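Local coordinates for protein beta-glucosidase (Saccharopolyspora erythraea D, PDB 5M6G) that probably hydrolyses terminal, non-reducing beta-D-glucosyl residues, releasing beta-D-glucose, as a two-domain glycoside hydrolase of family 3, at residues A[211-215]-A[225-229]; A[302-306]-A[372-376]. All coordinates share one frame; numbering follows the deposited sequence.

Contact 1: A[211-215]-A[225-229]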
loop_
_atom_site.group_PDB
_atom_site.type_symbol
_atom_site.label_atom_id
_atom_site.label_comp_id
_atom_site.label_asym_id
_atom_site.label_seq_id
_atom_site.Cartn_x
_atom_site.Cartn_y
_atom_site.Cartn_z
ATOM N N VAL A 211 0.858 9.367 6.804
ATOM C CA VAL A 211 -0.342 9.517 7.631
ATOM C C VAL A 211 -0.752 10.981 7.699
ATOM O O VAL A 211 -1.938 11.330 7.572
ATOM C CB VAL A 211 -0.091 8.955 9.042
ATOM C CG1 VAL A 211 -1.290 9.259 9.967
ATOM C CG2 VAL A 211 0.174 7.458 8.986
ATOM N N THR A 212 0.224 11.854 7.937
ATOM C CA THR A 212 -0.059 13.277 8.057
ATOM C C THR A 212 -0.585 13.839 6.745
ATOM O O THR A 212 -1.471 14.703 6.743
ATOM C CB THR A 212 1.203 14.012 8.500
ATOM O OG1 THR A 212 1.687 13.414 9.712
ATOM C CG2 THR A 212 0.920 15.489 8.721
ATOM N N GLY A 213 -0.070 13.348 5.618
ATOM C CA GLY A 213 -0.572 13.806 4.332
ATOM C C GLY A 213 -2.004 13.363 4.087
ATOM O O GLY A 213 -2.856 14.161 3.687
ATOM N N LEU A 214 -2.286 12.082 4.338
ATOM C CA LEU A 214 -3.625 11.548 4.113
ATOM C C LEU A 214 -4.649 12.236 5.007
ATOM O O LEU A 214 -5.722 12.643 4.545
ATOM C CB LEU A 214 -3.621 10.036 4.364
ATOM C CG LEU A 214 -3.018 9.122 3.289
ATOM C CD1 LEU A 214 -2.691 7.757 3.875
ATOM C CD2 LEU A 214 -4.011 8.981 2.138
ATOM N N GLN A 215 -4.331 12.372 6.298
ATOM C CA GLN A 215 -5.313 12.823 7.278
ATOM C C GLN A 215 -5.335 14.330 7.460
ATOM O O GLN A 215 -6.367 14.880 7.864
ATOM C CB GLN A 215 -5.046 12.170 8.642
ATOM C CG GLN A 215 -5.084 10.674 8.599
ATOM C CD GLN A 215 -5.199 10.036 9.973
ATOM O OE1 GLN A 215 -5.634 8.890 10.095
ATOM N NE2 GLN A 215 -4.799 10.768 11.013
ATOM N N SER A 225 -9.571 15.393 4.018
ATOM C CA SER A 225 -9.063 14.514 5.065
ATOM C C SER A 225 -9.595 13.103 4.861
ATOM O O SER A 225 -10.806 12.891 4.765
ATOM C CB SER A 225 -9.448 15.018 6.456
ATOM O OG SER A 225 -8.803 14.229 7.449
ATOM N N VAL A 226 -8.684 12.139 4.807
ATOM C CA VAL A 226 -9.015 10.735 4.618
ATOM C C VAL A 226 -8.321 9.956 5.729
ATOM O O VAL A 226 -7.138 10.187 6.005
ATOM C CB VAL A 226 -8.571 10.239 3.226
ATOM C CG1 VAL A 226 -8.480 8.719 3.187
ATOM C CG2 VAL A 226 -9.513 10.779 2.140
ATOM N N MET A 227 -9.055 9.062 6.384
ATOM C CA MET A 227 -8.455 8.328 7.489
ATOM C C MET A 227 -7.393 7.374 6.965
ATOM O O MET A 227 -7.585 6.695 5.952
ATOM C CB MET A 227 -9.511 7.563 8.287
ATOM C CG MET A 227 -8.924 6.845 9.498
ATOM S SD MET A 227 -10.171 6.331 10.706
ATOM C CE MET A 227 -11.009 5.040 9.810
ATOM N N ALA A 228 -6.253 7.350 7.645
ATOM C CA ALA A 228 -5.148 6.468 7.298
ATOM C C ALA A 228 -5.155 5.245 8.209
ATOM O O ALA A 228 -5.790 5.235 9.275
ATOM C CB ALA A 228 -3.807 7.203 7.400
ATOM N N THR A 229 -4.439 4.203 7.768
ATOM C CA THR A 229 -4.389 2.920 8.468
ATOM C C THR A 229 -2.936 2.470 8.569
ATOM O O THR A 229 -2.320 2.139 7.554
ATOM C CB THR A 229 -5.207 1.855 7.734
ATOM O OG1 THR A 229 -6.500 2.380 7.382
ATOM C CG2 THR A 229 -5.380 0.630 8.610
#

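Contact 2: A[302-306]-A[372-376]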
loop_
_atom_site.group_PDB
_atom_site.type_symbol
_atom_site.label_atom_id
_atom_site.label_comp_id
_atom_site.label_asym_id
_atom_site.label_seq_id
_atom_site.Cartn_x
_atom_site.Cartn_y
_atom_site.Cartn_z
ATOM N N GLY A 302 -1.200 3.422 24.016
ATOM C CA GLY A 302 -2.290 4.377 24.166
ATOM C C GLY A 302 -3.042 4.696 22.892
ATOM O O GLY A 302 -3.520 5.824 22.732
ATOM N N PHE A 303 -3.166 3.736 21.977
ATOM C CA PHE A 303 -3.883 3.976 20.728
ATOM C C PHE A 303 -5.382 4.090 20.990
ATOM O O PHE A 303 -6.005 3.128 21.452
ATOM C CB PHE A 303 -3.609 2.852 19.739
ATOM C CG PHE A 303 -4.340 3.010 18.437
ATOM C CD1 PHE A 303 -4.131 4.133 17.656
ATOM C CD2 PHE A 303 -5.210 2.026 17.985
ATOM C CE1 PHE A 303 -4.809 4.295 16.437
ATOM C CE2 PHE A 303 -5.883 2.171 16.774
ATOM C CZ PHE A 303 -5.679 3.310 15.996
ATOM N N THR A 304 -5.963 5.249 20.671
ATOM C CA THR A 304 -7.380 5.507 20.919
ATOM C C THR A 304 -8.241 5.368 19.670
ATOM O O THR A 304 -9.437 5.697 19.711
ATOM C CB THR A 304 -7.583 6.910 21.497
ATOM O OG1 THR A 304 -7.201 7.892 20.522
ATOM C CG2 THR A 304 -6.775 7.106 22.754
ATOM N N GLY A 305 -7.671 4.905 18.565
ATOM C CA GLY A 305 -8.367 4.870 17.299
ATOM C C GLY A 305 -9.047 3.545 17.040
ATOM O O GLY A 305 -9.304 2.755 17.948
ATOM N N LEU A 306 -9.313 3.291 15.764
ATOM C CA LEU A 306 -10.118 2.156 15.330
ATOM C C LEU A 306 -9.193 1.014 14.923
ATOM O O LEU A 306 -8.437 1.151 13.957
ATOM C CB LEU A 306 -11.001 2.587 14.155
ATOM C CG LEU A 306 -12.182 1.771 13.634
ATOM C CD1 LEU A 306 -12.951 2.644 12.638
ATOM C CD2 LEU A 306 -11.733 0.476 12.985
ATOM N N ARG A 372 -14.810 3.644 19.677
ATOM C CA ARG A 372 -13.699 3.914 18.769
ATOM C C ARG A 372 -14.184 4.130 17.333
ATOM O O ARG A 372 -13.738 5.070 16.663
ATOM C CB ARG A 372 -12.684 2.780 18.864
ATOM C CG ARG A 372 -11.980 2.749 20.219
ATOM C CD ARG A 372 -11.189 1.483 20.421
ATOM N NE ARG A 372 -10.463 1.510 21.686
ATOM C CZ ARG A 372 -9.210 1.931 21.817
ATOM N NH1 ARG A 372 -8.538 2.353 20.747
ATOM N NH2 ARG A 372 -8.628 1.918 23.016
ATOM N N ILE A 373 -15.112 3.300 16.852
ATOM C CA ILE A 373 -15.612 3.458 15.482
ATOM C C ILE A 373 -16.391 4.760 15.345
ATOM O O ILE A 373 -16.149 5.556 14.429
ATOM C CB ILE A 373 -16.484 2.254 15.075
ATOM C CG1 ILE A 373 -15.677 0.960 15.002
ATOM C CG2 ILE A 373 -17.203 2.534 13.750
ATOM C CD1 ILE A 373 -16.544 -0.289 15.202
ATOM N N LEU A 374 -17.348 4.996 16.252
ATOM C CA LEU A 374 -18.207 6.169 16.108
ATOM C C LEU A 374 -17.412 7.457 16.259
ATOM O O LEU A 374 -17.698 8.446 15.577
ATOM C CB LEU A 374 -19.346 6.124 17.129
ATOM C CG LEU A 374 -20.328 4.975 16.937
ATOM C CD1 LEU A 374 -21.285 4.908 18.133
ATOM C CD2 LEU A 374 -21.083 5.143 15.612
ATOM N N THR A 375 -16.412 7.467 17.147
ATOM C CA THR A 375 -15.584 8.659 17.302
ATOM C C THR A 375 -14.962 9.067 15.972
ATOM O O THR A 375 -14.990 10.245 15.598
ATOM C CB THR A 375 -14.505 8.416 18.362
ATOM O OG1 THR A 375 -15.132 8.339 19.652
ATOM C CG2 THR A 375 -13.483 9.546 18.382
ATOM N N LYS A 376 -14.431 8.098 15.225
ATOM C CA LYS A 376 -13.813 8.412 13.942
ATOM C C LYS A 376 -14.849 8.875 12.923
ATOM O O LYS A 376 -14.572 9.771 12.113
ATOM C CB LYS A 376 -13.042 7.194 13.436
ATOM C CG LYS A 376 -11.792 6.918 14.272
ATOM C CD LYS A 376 -10.752 8.018 14.020
ATOM C CE LYS A 376 -9.657 8.071 15.099
ATOM N NZ LYS A 376 -10.150 8.589 16.427
HETATM O O HOH W 1 -11.566 6.496 17.808
HETATM O O HOH W 2 -7.602 8.300 17.639
#

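Contact 1: A[211-215]-A[225-229]
The last turn of helix 209-215 is tied to the chain that leads into strand 229-233, part of the loop between these two elements in the family 3 N-terminal domain, through the carbonyl groups of Leu214 and Gln215 and the Gln215 side chain. Leu214 O takes the backbone N-H of Val226 at 3.0 Å, the donor standing 35° out of the carbonyl plane. Next to it, Ser225 OG donates to Gln215 O over 2.6 Å; with OG anti to its own backbone N (chi1 -173°), the hydroxyl reaches the helix end and also meets the backbone N of Gly220. The Gln215 chain runs on, extended beyond CG, alongside the 225-229 backbone, and CG passes 3.3 Å from Val226 O. Its amide oxygen OE1 then receives the N-H of Ala228 at 3.0 Å in a nearly straight bond (167° at the hydrogen), in the carbonyl plane and on a lone pair. OE1 has a second donor in Gly272 N, while NE2 bonds to Gly270 O, so the buried amide is held at both ends and its flip is fixed. The methyl of Ala228 points to the helix, 3.7 Å from Leu214 CD1 and 4.1 Å from Val211 CG1. Val226 turns to helix 155-170, where it packs on Ala166 and Val169, and Met227 makes backbone hydrogen bonds to Asp175 and Ser177. The helix-loop-strand order is that of the alpha/beta units of TIM-barrel-like domains; here the loop is held on the helix that precedes it.

Contact 2: A[302-306]-A[372-376]
Phe303 O is gripped by both terminal nitrogens of Arg372: NH1 donates to it at 2.7 Å, nearly straight at 165°, and NH2 adds a weak bond at 3.3 Å. NH1 spends its other hydrogen on Gly305 O, 2.9 Å away, which it meets in the carbonyl plane and on a lone pair. Both oxygens lie at the edge of the guanidinium, within 3° of its plane, so the flat group bridges two carbonyls of the 302-306 loop. The arginine chain reaches them stretched out from CG to NE, its methylenes running past the loop with Arg372 CD at 3.4 Å from Gly305 O; NE is engaged by Asp368 in a salt bridge on the same helix. A leucine in place of Arg372 would probably leave the carbonyls of Phe303 and Gly305 without these donors and Asp368 without its charged mate. Within the loop the backbone N of Gly305 sits over the centre of the Phe303 ring, and a CB on Gly305 would clash with Phe303 CZ. Lys376 comes from the next helical turn, bent at chi2 and chi4, with CE beside Gly305 CA. Its NZ forms a salt bridge with Glu379 and donates to two waters: one accepts from Lys376 NZ at 2.9 Å and in turn donates to Thr304 O and Arg372 O, and the other reaches Thr304 OG1. Farther along, Leu306 CG lies 3.8 Å from Ile373 CG1, the apolar part of the contact. Here helix 363-379 holds the loop joining helix 290-300 to strand 306-308, an alpha-to-beta connection of the kind found in TIM-barrel-like domains.

In the fold
Both contacts lie in the family 3 N-terminal domain and involve chain leading into a beta strand, but they tie it differently. In contact 1 the strand approach returns to the helix just before it in sequence, whereas contact 2 fastens the approach to a helix more than sixty residues later. Both are largely buried; the centre of contact 1 is about 13 Å from the centre of the chain, that of contact 2 about 22 Å. Contact 1 bonds directly through uncharged groups; contact 2, with an exposed threonine at its rim, uses charged side chains and bridging waters. They adjoin: Met227 SD packs 3.8 Å from Lys376 CD, and Gly272 hydrogen-bonds to the Gln215 side chain and the Leu306 backbone.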